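Local coordinates for protein esterase YbfF (Escherichia coli, PDB 3BF7) that probably hydrolyses ester or thioester bonds as an alpha/beta-hydrolase whose substrate crevice lies between its core domain and a helical cap, at residues H88-K93 and P183-W188; A94-T99 and L109-I114; H120-D125 and V177-Y182; V48-H53 and P65-D70. The protein carries 1 engineered substitution. One frame throughout, in Å; residues are numbered along the deposited sequence.

Interaction 1 of 4, residues H88-K93 and P183-W188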
# COMPACT_ATOMS: atom_id res chain seq x y z
N HIS A 88 -1.24 -0.70 -2.32
CA HIS A 88 -2.49 -0.17 -1.80
C HIS A 88 -2.28 1.22 -1.21
O HIS A 88 -1.39 1.41 -0.37
CB HIS A 88 -3.06 -1.07 -0.71
CG HIS A 88 -4.27 -0.50 -0.04
ND1 HIS A 88 -4.32 -0.22 1.31
CD2 HIS A 88 -5.48 -0.13 -0.54
CE1 HIS A 88 -5.50 0.29 1.61
NE2 HIS A 88 -6.22 0.36 0.50
N SER A 89 -3.09 2.18 -1.66
CA SER A 89 -3.05 3.54 -1.14
C SER A 89 -1.63 4.12 -1.10
O SER A 89 -1.03 4.27 -2.16
CB SER A 89 -3.70 3.55 0.26
OG SER A 89 -4.35 4.77 0.51
N MET A 90 -1.11 4.46 0.07
CA MET A 90 0.25 5.01 0.15
C MET A 90 1.24 4.12 -0.62
O MET A 90 2.13 4.62 -1.31
CB MET A 90 0.70 5.11 1.62
CG MET A 90 2.14 5.54 1.82
SD MET A 90 2.65 5.41 3.55
CE MET A 90 2.85 3.62 3.69
N GLY A 91 1.06 2.81 -0.50
CA GLY A 91 1.92 1.87 -1.21
C GLY A 91 1.74 1.99 -2.71
O GLY A 91 2.68 1.80 -3.48
N GLY A 92 0.51 2.29 -3.13
CA GLY A 92 0.23 2.48 -4.54
C GLY A 92 0.91 3.75 -5.02
O GLY A 92 1.41 3.80 -6.14
N LYS A 93 0.94 4.78 -4.18
CA LYS A 93 1.62 6.02 -4.55
C LYS A 93 3.13 5.76 -4.67
O LYS A 93 3.78 6.30 -5.56
CB LYS A 93 1.32 7.13 -3.55
CG LYS A 93 0.07 7.94 -3.91
CD LYS A 93 -0.24 9.00 -2.86
CE LYS A 93 -1.33 9.95 -3.34
NZ LYS A 93 -1.66 10.96 -2.29
N PRO A 183 1.40 15.53 5.57
CA PRO A 183 1.05 16.24 4.34
C PRO A 183 1.67 15.65 3.08
O PRO A 183 1.09 15.73 2.00
CB PRO A 183 1.54 17.66 4.61
CG PRO A 183 1.42 17.79 6.10
CD PRO A 183 1.94 16.46 6.58
N HIS A 184 2.86 15.07 3.22
CA HIS A 184 3.55 14.49 2.08
C HIS A 184 2.98 13.13 1.73
O HIS A 184 3.07 12.69 0.58
CB HIS A 184 5.05 14.36 2.37
CG HIS A 184 5.68 15.62 2.86
ND1 HIS A 184 5.45 16.84 2.26
CD2 HIS A 184 6.51 15.86 3.90
CE1 HIS A 184 6.12 17.78 2.90
NE2 HIS A 184 6.77 17.21 3.90
N ILE A 185 2.39 12.46 2.71
CA ILE A 185 1.81 11.15 2.49
C ILE A 185 0.46 11.27 1.78
O ILE A 185 0.19 10.54 0.82
CB ILE A 185 1.67 10.40 3.84
CG1 ILE A 185 3.07 10.20 4.44
CG2 ILE A 185 0.99 9.05 3.63
CD1 ILE A 185 3.07 9.69 5.87
N VAL A 186 -0.39 12.19 2.23
CA VAL A 186 -1.67 12.39 1.57
C VAL A 186 -1.42 13.22 0.31
O VAL A 186 -2.26 13.29 -0.60
CB VAL A 186 -2.68 13.14 2.47
CG1 VAL A 186 -2.97 12.31 3.70
CG2 VAL A 186 -2.13 14.50 2.87
N GLY A 187 -0.24 13.84 0.27
CA GLY A 187 0.16 14.66 -0.86
C GLY A 187 0.70 13.87 -2.03
O GLY A 187 0.57 12.65 -2.10
N TRP A 188 1.34 14.58 -2.96
CA TRP A 188 1.85 13.94 -4.16
C TRP A 188 2.76 14.86 -4.94
O TRP A 188 2.65 16.08 -4.85
CB TRP A 188 0.66 13.54 -5.05
CG TRP A 188 1.04 12.84 -6.31
CD1 TRP A 188 0.85 13.28 -7.59
CD2 TRP A 188 1.67 11.56 -6.42
NE1 TRP A 188 1.32 12.35 -8.49
CE2 TRP A 188 1.82 11.28 -7.79
CE3 TRP A 188 2.11 10.61 -5.48
CZ2 TRP A 188 2.41 10.10 -8.26
CZ3 TRP A 188 2.70 9.44 -5.94
CH2 TRP A 188 2.84 9.20 -7.32

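Interaction 2 of 4, residues A94-T99 and L109-I114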
# COMPACT_ATOMS: atom_id res chain seq x y z
N ALA A 94 3.69 4.93 -3.79
CA ALA A 94 5.11 4.62 -3.86
C ALA A 94 5.43 3.90 -5.18
O ALA A 94 6.43 4.19 -5.84
CB ALA A 94 5.53 3.76 -2.68
N VAL A 95 4.57 2.96 -5.55
CA VAL A 95 4.75 2.20 -6.79
C VAL A 95 4.59 3.11 -8.01
O VAL A 95 5.33 2.98 -8.98
CB VAL A 95 3.75 1.03 -6.84
CG1 VAL A 95 3.70 0.43 -8.25
CG2 VAL A 95 4.15 -0.03 -5.82
N MET A 96 3.62 4.02 -7.96
CA MET A 96 3.44 4.93 -9.09
C MET A 96 4.67 5.84 -9.20
O MET A 96 5.13 6.14 -10.30
CB MET A 96 2.17 5.76 -8.93
CG MET A 96 0.90 4.95 -9.13
SD MET A 96 -0.62 5.93 -9.11
CE MET A 96 -0.73 6.37 -7.38
N ALA A 97 5.20 6.28 -8.06
CA ALA A 97 6.38 7.14 -8.07
C ALA A 97 7.58 6.39 -8.65
O ALA A 97 8.47 7.00 -9.25
CB ALA A 97 6.68 7.63 -6.66
N LEU A 98 7.61 5.08 -8.46
CA LEU A 98 8.71 4.27 -8.98
C LEU A 98 8.77 4.34 -10.50
O LEU A 98 9.86 4.24 -11.08
CB LEU A 98 8.57 2.82 -8.53
CG LEU A 98 9.67 1.86 -9.01
CD1 LEU A 98 11.03 2.31 -8.49
CD2 LEU A 98 9.36 0.45 -8.52
N THR A 99 7.63 4.52 -11.16
CA THR A 99 7.64 4.60 -12.62
C THR A 99 8.44 5.80 -13.11
O THR A 99 9.00 5.78 -14.21
CB THR A 99 6.22 4.69 -13.24
OG1 THR A 99 5.61 5.95 -12.90
CG2 THR A 99 5.35 3.55 -12.76
N LEU A 109 1.88 -2.91 -13.26
CA LEU A 109 1.58 -2.09 -12.10
C LEU A 109 0.10 -2.10 -11.73
O LEU A 109 -0.76 -1.92 -12.59
CB LEU A 109 2.02 -0.65 -12.37
CG LEU A 109 1.83 0.44 -11.31
CD1 LEU A 109 2.75 1.61 -11.63
CD2 LEU A 109 0.39 0.90 -11.24
N VAL A 110 -0.17 -2.31 -10.44
CA VAL A 110 -1.53 -2.30 -9.92
C VAL A 110 -1.59 -1.35 -8.74
O VAL A 110 -0.80 -1.48 -7.80
CB VAL A 110 -1.97 -3.71 -9.44
CG1 VAL A 110 -3.41 -3.67 -8.94
CG2 VAL A 110 -1.84 -4.71 -10.58
N ALA A 111 -2.52 -0.40 -8.78
CA ALA A 111 -2.70 0.57 -7.71
C ALA A 111 -4.10 0.37 -7.16
O ALA A 111 -5.09 0.57 -7.86
CB ALA A 111 -2.54 1.98 -8.26
N ILE A 112 -4.18 -0.03 -5.89
CA ILE A 112 -5.46 -0.31 -5.24
C ILE A 112 -5.98 0.90 -4.46
O ILE A 112 -5.29 1.43 -3.58
CB ILE A 112 -5.34 -1.54 -4.30
CG1 ILE A 112 -4.77 -2.73 -5.09
CG2 ILE A 112 -6.71 -1.89 -3.73
CD1 ILE A 112 -4.52 -3.97 -4.24
N ASP A 113 -7.19 1.31 -4.82
CA ASP A 113 -7.92 2.45 -4.27
C ASP A 113 -7.05 3.66 -3.95
O ASP A 113 -6.95 4.10 -2.80
CB ASP A 113 -8.75 2.07 -3.05
CG ASP A 113 -9.93 3.01 -2.87
OD1 ASP A 113 -10.11 3.55 -1.76
OD2 ASP A 113 -10.69 3.20 -3.85
N ILE A 114 -6.46 4.21 -5.00
CA ILE A 114 -5.58 5.36 -4.87
C ILE A 114 -5.41 6.04 -6.22
O ILE A 114 -5.46 5.39 -7.28
CB ILE A 114 -4.20 4.91 -4.32
CG1 ILE A 114 -3.33 6.12 -3.97
CG2 ILE A 114 -3.49 4.02 -5.33
CD1 ILE A 114 -3.86 6.93 -2.81

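Interaction 3 of 4, residues H120-D125 and V177-Y182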
# COMPACT_ATOMS: atom_id res chain seq x y z
N HIS A 120 -5.18 16.93 -0.41
CA HIS A 120 -5.38 18.20 0.30
C HIS A 120 -6.41 18.17 1.43
O HIS A 120 -7.20 19.10 1.57
CB HIS A 120 -5.78 19.29 -0.70
CG HIS A 120 -4.68 19.70 -1.63
ND1 HIS A 120 -3.51 20.29 -1.20
CD2 HIS A 120 -4.59 19.63 -2.98
CE1 HIS A 120 -2.75 20.56 -2.24
NE2 HIS A 120 -3.38 20.17 -3.33
N VAL A 121 -6.40 17.11 2.22
CA VAL A 121 -7.31 16.99 3.35
C VAL A 121 -6.63 16.18 4.45
O VAL A 121 -5.64 15.50 4.20
CB VAL A 121 -8.62 16.23 2.99
CG1 VAL A 121 -9.43 17.02 1.98
CG2 VAL A 121 -8.30 14.83 2.47
N ARG A 122 -7.15 16.29 5.67
CA ARG A 122 -6.64 15.50 6.78
C ARG A 122 -7.73 14.45 6.97
O ARG A 122 -8.88 14.78 7.23
CB ARG A 122 -6.46 16.35 8.04
CG ARG A 122 -5.33 17.36 7.93
CD ARG A 122 -4.93 17.89 9.30
NE ARG A 122 -4.24 16.89 10.11
CZ ARG A 122 -2.94 16.61 10.03
NH1 ARG A 122 -2.16 17.27 9.19
NH2 ARG A 122 -2.42 15.69 10.82
N ARG A 123 -7.35 13.18 6.82
CA ARG A 123 -8.30 12.08 6.93
C ARG A 123 -7.99 11.10 8.05
O ARG A 123 -8.69 10.09 8.18
CB ARG A 123 -8.34 11.28 5.62
CG ARG A 123 -9.35 11.76 4.60
CD ARG A 123 -9.57 10.70 3.53
NE ARG A 123 -8.44 10.57 2.62
CZ ARG A 123 -8.51 10.79 1.31
NH1 ARG A 123 -9.66 11.17 0.77
NH2 ARG A 123 -7.44 10.64 0.55
N HIS A 124 -6.98 11.38 8.86
CA HIS A 124 -6.59 10.45 9.91
C HIS A 124 -6.44 11.04 11.30
O HIS A 124 -5.85 10.40 12.17
CB HIS A 124 -5.27 9.76 9.54
CG HIS A 124 -5.34 8.96 8.28
ND1 HIS A 124 -5.31 9.53 7.02
CD2 HIS A 124 -5.47 7.62 8.08
CE1 HIS A 124 -5.42 8.58 6.11
NE2 HIS A 124 -5.52 7.42 6.73
N ASP A 125 -6.97 12.23 11.55
CA ASP A 125 -6.80 12.82 12.86
C ASP A 125 -7.36 11.98 14.01
O ASP A 125 -6.74 11.88 15.06
CB ASP A 125 -7.40 14.22 12.91
CG ASP A 125 -6.56 15.24 12.17
OD1 ASP A 125 -5.47 14.89 11.66
OD2 ASP A 125 -7.01 16.41 12.10
N VAL A 177 6.82 10.44 13.14
CA VAL A 177 7.21 10.73 11.77
C VAL A 177 6.01 10.71 10.83
O VAL A 177 5.91 11.56 9.94
CB VAL A 177 8.30 9.74 11.29
CG1 VAL A 177 8.55 9.93 9.80
CG2 VAL A 177 9.59 9.98 12.06
N LEU A 178 5.11 9.75 11.01
CA LEU A 178 3.93 9.70 10.15
C LEU A 178 3.08 10.95 10.35
O LEU A 178 2.43 11.43 9.42
CB LEU A 178 3.12 8.43 10.42
CG LEU A 178 3.88 7.13 10.10
CD1 LEU A 178 2.97 5.94 10.34
CD2 LEU A 178 4.36 7.15 8.65
N TRP A 179 3.09 11.49 11.57
CA TRP A 179 2.35 12.71 11.85
C TRP A 179 3.05 13.90 11.21
O TRP A 179 2.45 14.67 10.47
CB TRP A 179 2.24 12.94 13.36
CG TRP A 179 1.62 14.26 13.72
CD1 TRP A 179 2.27 15.44 13.97
CD2 TRP A 179 0.22 14.54 13.84
NE1 TRP A 179 1.36 16.44 14.23
CE2 TRP A 179 0.09 15.91 14.16
CE3 TRP A 179 -0.94 13.77 13.70
CZ2 TRP A 179 -1.15 16.53 14.34
CZ3 TRP A 179 -2.17 14.38 13.88
CH2 TRP A 179 -2.27 15.75 14.20
N ASP A 180 4.34 14.03 11.48
CA ASP A 180 5.12 15.14 10.95
C ASP A 180 5.12 15.20 9.42
O ASP A 180 5.03 16.27 8.83
CB ASP A 180 6.56 15.03 11.44
CG ASP A 180 7.42 16.18 10.96
OD1 ASP A 180 7.22 17.31 11.44
OD2 ASP A 180 8.28 15.95 10.09
N GLN A 181 5.20 14.03 8.79
CA GLN A 181 5.26 13.95 7.34
C GLN A 181 3.90 13.71 6.67
O GLN A 181 3.83 13.54 5.46
CB GLN A 181 6.22 12.84 6.94
CG GLN A 181 7.63 13.04 7.48
CD GLN A 181 8.39 14.09 6.70
OE1 GLN A 181 8.84 13.84 5.59
NE2 GLN A 181 8.52 15.28 7.28
N TYR A 182 2.84 13.73 7.46
CA TYR A 182 1.50 13.47 6.93
C TYR A 182 1.13 14.21 5.65
O TYR A 182 0.60 13.61 4.72
CB TYR A 182 0.45 13.74 8.00
CG TYR A 182 -0.93 13.29 7.60
CD1 TYR A 182 -1.29 11.94 7.66
CD2 TYR A 182 -1.88 14.20 7.14
CE1 TYR A 182 -2.56 11.51 7.26
CE2 TYR A 182 -3.15 13.79 6.74
CZ TYR A 182 -3.48 12.44 6.81
OH TYR A 182 -4.74 12.04 6.40
O HOH W 1 0.40 16.40 10.49

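Interaction 4 of 4, residues V48-H53 and P65-D70. Engineered in segment 48-53: Val50 (natural residue Met).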
# COMPACT_ATOMS: atom_id res chain seq x y z
N VAL A 48 6.72 -6.29 1.33
CA VAL A 48 7.59 -5.36 2.04
C VAL A 48 6.90 -4.55 3.12
O VAL A 48 5.69 -4.34 3.10
CB VAL A 48 8.22 -4.32 1.07
CG1 VAL A 48 8.78 -5.01 -0.16
CG2 VAL A 48 7.19 -3.26 0.66
N ASP A 49 7.71 -4.12 4.09
CA ASP A 49 7.24 -3.20 5.12
C ASP A 49 7.78 -1.87 4.59
O ASP A 49 8.97 -1.73 4.32
CB ASP A 49 7.89 -3.46 6.48
CG ASP A 49 7.11 -4.44 7.34
OD1 ASP A 49 5.86 -4.52 7.22
OD2 ASP A 49 7.75 -5.12 8.18
N VAL A 50 6.89 -0.90 4.40
CA VAL A 50 7.32 0.41 3.95
C VAL A 50 8.14 1.04 5.08
O VAL A 50 7.99 0.67 6.24
CB VAL A 50 6.09 1.30 3.63
CG1 VAL A 50 6.51 2.73 3.33
CG2 VAL A 50 5.33 0.70 2.45
N ARG A 51 9.04 1.97 4.74
CA ARG A 51 9.83 2.62 5.78
C ARG A 51 8.88 3.17 6.83
O ARG A 51 7.75 3.59 6.52
CB ARG A 51 10.70 3.75 5.20
CG ARG A 51 9.93 4.87 4.52
CD ARG A 51 10.81 6.10 4.31
NE ARG A 51 12.00 5.78 3.52
CZ ARG A 51 13.09 6.54 3.45
NH1 ARG A 51 13.15 7.69 4.13
NH2 ARG A 51 14.12 6.16 2.72
N ASN A 52 9.32 3.15 8.09
CA ASN A 52 8.54 3.65 9.21
C ASN A 52 7.30 2.81 9.54
O ASN A 52 6.44 3.26 10.30
CB ASN A 52 8.15 5.11 8.97
CG ASN A 52 9.35 6.03 8.97
OD1 ASN A 52 9.53 6.84 8.06
ND2 ASN A 52 10.18 5.92 10.01
N HIS A 53 7.24 1.61 8.98
CA HIS A 53 6.14 0.68 9.24
C HIS A 53 6.71 -0.70 9.55
O HIS A 53 7.85 -1.01 9.18
CB HIS A 53 5.20 0.56 8.03
CG HIS A 53 4.49 1.83 7.69
ND1 HIS A 53 3.14 2.03 7.94
CD2 HIS A 53 4.94 2.98 7.14
CE1 HIS A 53 2.80 3.25 7.56
NE2 HIS A 53 3.88 3.84 7.07
N PRO A 65 9.46 9.95 -3.58
CA PRO A 65 10.69 9.57 -4.29
C PRO A 65 11.52 8.66 -3.37
O PRO A 65 12.15 7.71 -3.82
CB PRO A 65 11.36 10.91 -4.56
CG PRO A 65 10.18 11.80 -4.82
CD PRO A 65 9.22 11.40 -3.71
N ALA A 66 11.51 8.97 -2.07
CA ALA A 66 12.25 8.19 -1.09
C ALA A 66 11.71 6.77 -0.99
O ALA A 66 12.48 5.80 -0.96
CB ALA A 66 12.19 8.87 0.28
N MET A 67 10.39 6.64 -0.95
CA MET A 67 9.77 5.32 -0.87
C MET A 67 10.01 4.54 -2.15
O MET A 67 10.17 3.32 -2.12
CB MET A 67 8.27 5.46 -0.58
CG MET A 67 7.97 5.87 0.86
SD MET A 67 6.21 5.91 1.28
CE MET A 67 5.93 7.67 1.38
N ALA A 68 10.06 5.24 -3.28
CA ALA A 68 10.32 4.58 -4.56
C ALA A 68 11.75 4.06 -4.57
O ALA A 68 12.02 2.94 -5.00
CB ALA A 68 10.10 5.56 -5.71
N GLN A 69 12.68 4.88 -4.09
CA GLN A 69 14.08 4.48 -4.03
C GLN A 69 14.24 3.25 -3.13
O GLN A 69 15.05 2.37 -3.41
CB GLN A 69 14.95 5.61 -3.49
CG GLN A 69 16.43 5.24 -3.37
CD GLN A 69 17.08 5.03 -4.72
OE1 GLN A 69 17.09 5.93 -5.56
NE2 GLN A 69 17.65 3.85 -4.92
N ASP A 70 13.48 3.21 -2.04
CA ASP A 70 13.54 2.07 -1.13
C ASP A 70 13.20 0.79 -1.91
O ASP A 70 13.80 -0.26 -1.67
CB ASP A 70 12.54 2.22 0.02
CG ASP A 70 12.90 3.32 0.99
OD1 ASP A 70 12.03 3.67 1.81
OD2 ASP A 70 14.04 3.84 0.95
O HOH W 2 9.53 2.62 1.95

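Interaction 1 of 4, residues H88-K93 and P183-W188
The ammonium nitrogen of Lys93 is the best-held polar atom here, gripped by two hydrogen bonds to backbone carbonyls: one to Gly187 O, at 2.8 Å from Lys93 NZ, and one to Val117 O. Val186 O comes almost as close, yet at a poor angle for bonding, so the charge is set among carbonyl oxygens of residues 186 and 187. Lys93 belongs to helix 90-101, which starts directly after Ser89 of the probable nucleophile elbow (Gly87, Ser89, Gly91) of this alpha/beta-hydrolase fold; Ser89 has the strained phi/psi of 50°/-118° and makes a weak hydrogen bond to His234. The lysine chain runs extended from CG to its tip, and NZ reaches Gly187 O from above the carbonyl plane, 41° out of it, rather than along a lone pair. On its way the aliphatic part crosses Trp188 obliquely, CB and CG each lying 3.6 Å from Trp188 CZ3. The indole, with CG anti to its backbone N, turns its six-membered ring to the helix; its NE1 is bonded to Gln220 OE1. A second, apolar touch lies one turn back, where the Met90 chain bends at chi3 and its SD lies 4.0 Å from Ile185 CG2. Lys93 O meets the edge of the indole in its plane, 3.3 Å from Trp188 CZ3.

Interaction 2 of 4, residues A94-T99 and L109-I114
Helix 90-101 lies against strand 106-112 as part of the beta-alpha-beta unit at the heart of the alpha/beta-hydrolase fold, and its segment 94-99 runs roughly antiparallel to strand segment 109-112, at 145° with the axes 8.9 Å apart. The main bump is Leu109, whose CG stands anti to the backbone N and lifts the branched end from the strand toward the helix. It enters the hollow between Val95 and Thr99, one helical turn apart. Val95 CG1 slides past it in the opposite direction, 3.6 Å from Leu109 CG. On the other flank Thr99 CG2 presses on Leu109 CD1 at 3.4 Å, tighter than usual van der Waals contact. The threonine is held in that attitude by its hydroxyl, which occupies the crowded position between backbone N and carbonyl carbon (chi1 68°) and donates to Met96 O, in the carbonyl plane, at 2.7 Å from Thr99 OG1. An alanine at Thr99 would remove both the methyl and the hydroxyl, and would probably loosen the packing round Leu109 CD1 while Met96 O lost one of its two donors. Farther along the strand the fit is shallower. Met96 extends over the small Ala111, with SD 4.5 Å from Ala111 CB, and Phe200 of the adjacent strand also packs on this methionine. Its chain then bends at chi3 (-71°), carrying the methyl to the branch of Ile114, next to Asp113 of the probable catalytic triad: Met96 CE lies 4.2 Å from Ile114 CG2.

Interaction 3 of 4, residues H120-D125 and V177-Y182
Two hydrogen bonds converge on the phenol oxygen of Tyr182. The backbone amide of Arg123 donates to it, with Arg123 N 2.9 Å from Tyr182 OH and an angle of 162°. The imidazole of His124 provides the second, shorter bond, ND1 to Tyr182 OH at 2.6 Å; either partner could be the donor, and the hydroxyl lies at the edge of the imidazole, in its plane. These bonds fix the far end of a ring whose CG stands anti to the backbone N (chi1 -171°), and a phenylalanine here would probably leave the Arg123 amide and His124 ND1 without this shared partner and loosen the loop. An ionic contact lies within segment 120-125, between the loop and the first residue of helix 125-136: Arg122 NE donates to the syn lone pair of Asp125 OD1 at 2.8 Å, in the guanidinium plane, a salt bridge that steadies the arginine's bent chain. The contact joins the loop leading from the core strand 106-112 into helix 125-136 to the consecutive helices 175-180 and 182-186, in the helical region of this alpha/beta-hydrolase. Cation-pi contact comes next. The guanidinium carbon Arg122 CZ lies 4.7 Å from the centroid of the six-membered ring of Trp179, over its face, the planes 58° apart, and NH2 comes down near the rim, 3.3 Å from CZ3. Phe128 meets the same indole edge-to-face. Tyr182 CD2 covers one face of the guanidinium, toward its rim. A water adds a bridge, accepting from Arg122 NH2 at 2.9 Å and donating to Trp179 O.

Interaction 4 of 4, residues V48-H53 and P65-D70
Arg51 leaves the type II beta turn from Val50 to His53, in the loop after strand 45-48 of the alpha/beta-hydrolase core, and crosses to helix 64-78. Its CG takes the crowded position between the backbone N and the carbonyl carbon (chi1 60°), which directs the chain at the helix. CB, CG and CD pass in turn along Asp70 OD1, each about 3.6 to 3.7 Å from that oxygen, and CG also lies near Met67 CG. A bend at chi3 then brings the guanidinium side-on to the carboxylate. NE donates to Asp70 OD1 at 2.7 Å and NH2 to Asp70 OD2 at 2.9 Å, both bonds nearly straight at 169° and both using the syn lone pairs. The two flat groups are only 14° apart, so the pair forms a nearly coplanar, two-nitrogen salt bridge. CZ has Ala66 CB centred over one face of the guanidinium, 4.0 Å away. NH1, the remaining nitrogen, is bonded to Val61 O, so every nitrogen of the group has a partner. Asp70 OD2 also accepts from Met1 N, and this second nearby positive charge would be expected to favour the ionised carboxylate. A water ties the backbone in as well, accepting from Arg51 N and donating to Asp70 OD1 at 2.7 Å. Beside this polar grip lies an apolar touch, in which Val50, an engineered residue that is Met in the natural protein, sets its CG1 3.8 Å from Met67 SD.

Overall arrangement
Interactions 1, 2 and 4 are buried, whereas interaction 3 lies at the surface, about 16 Å between its centre and that of the chain. Interactions 1 and 2 share helix 90-101, the first at its start beside the probable nucleophile, the second farther along and purely apolar between its segments. Met90 also packs on Val50, His53 and Met67, tying interaction 1 to interaction 4, whose charge pair is buried. Helices 175-180 and 182-186 follow each other and link interactions 3 and 1: in interaction 1 a lysine meets backbone carbonyls in the interior, and in interaction 3 an arginine lies over an aromatic face at the surface. Leu178 touches both Ile185 and His53.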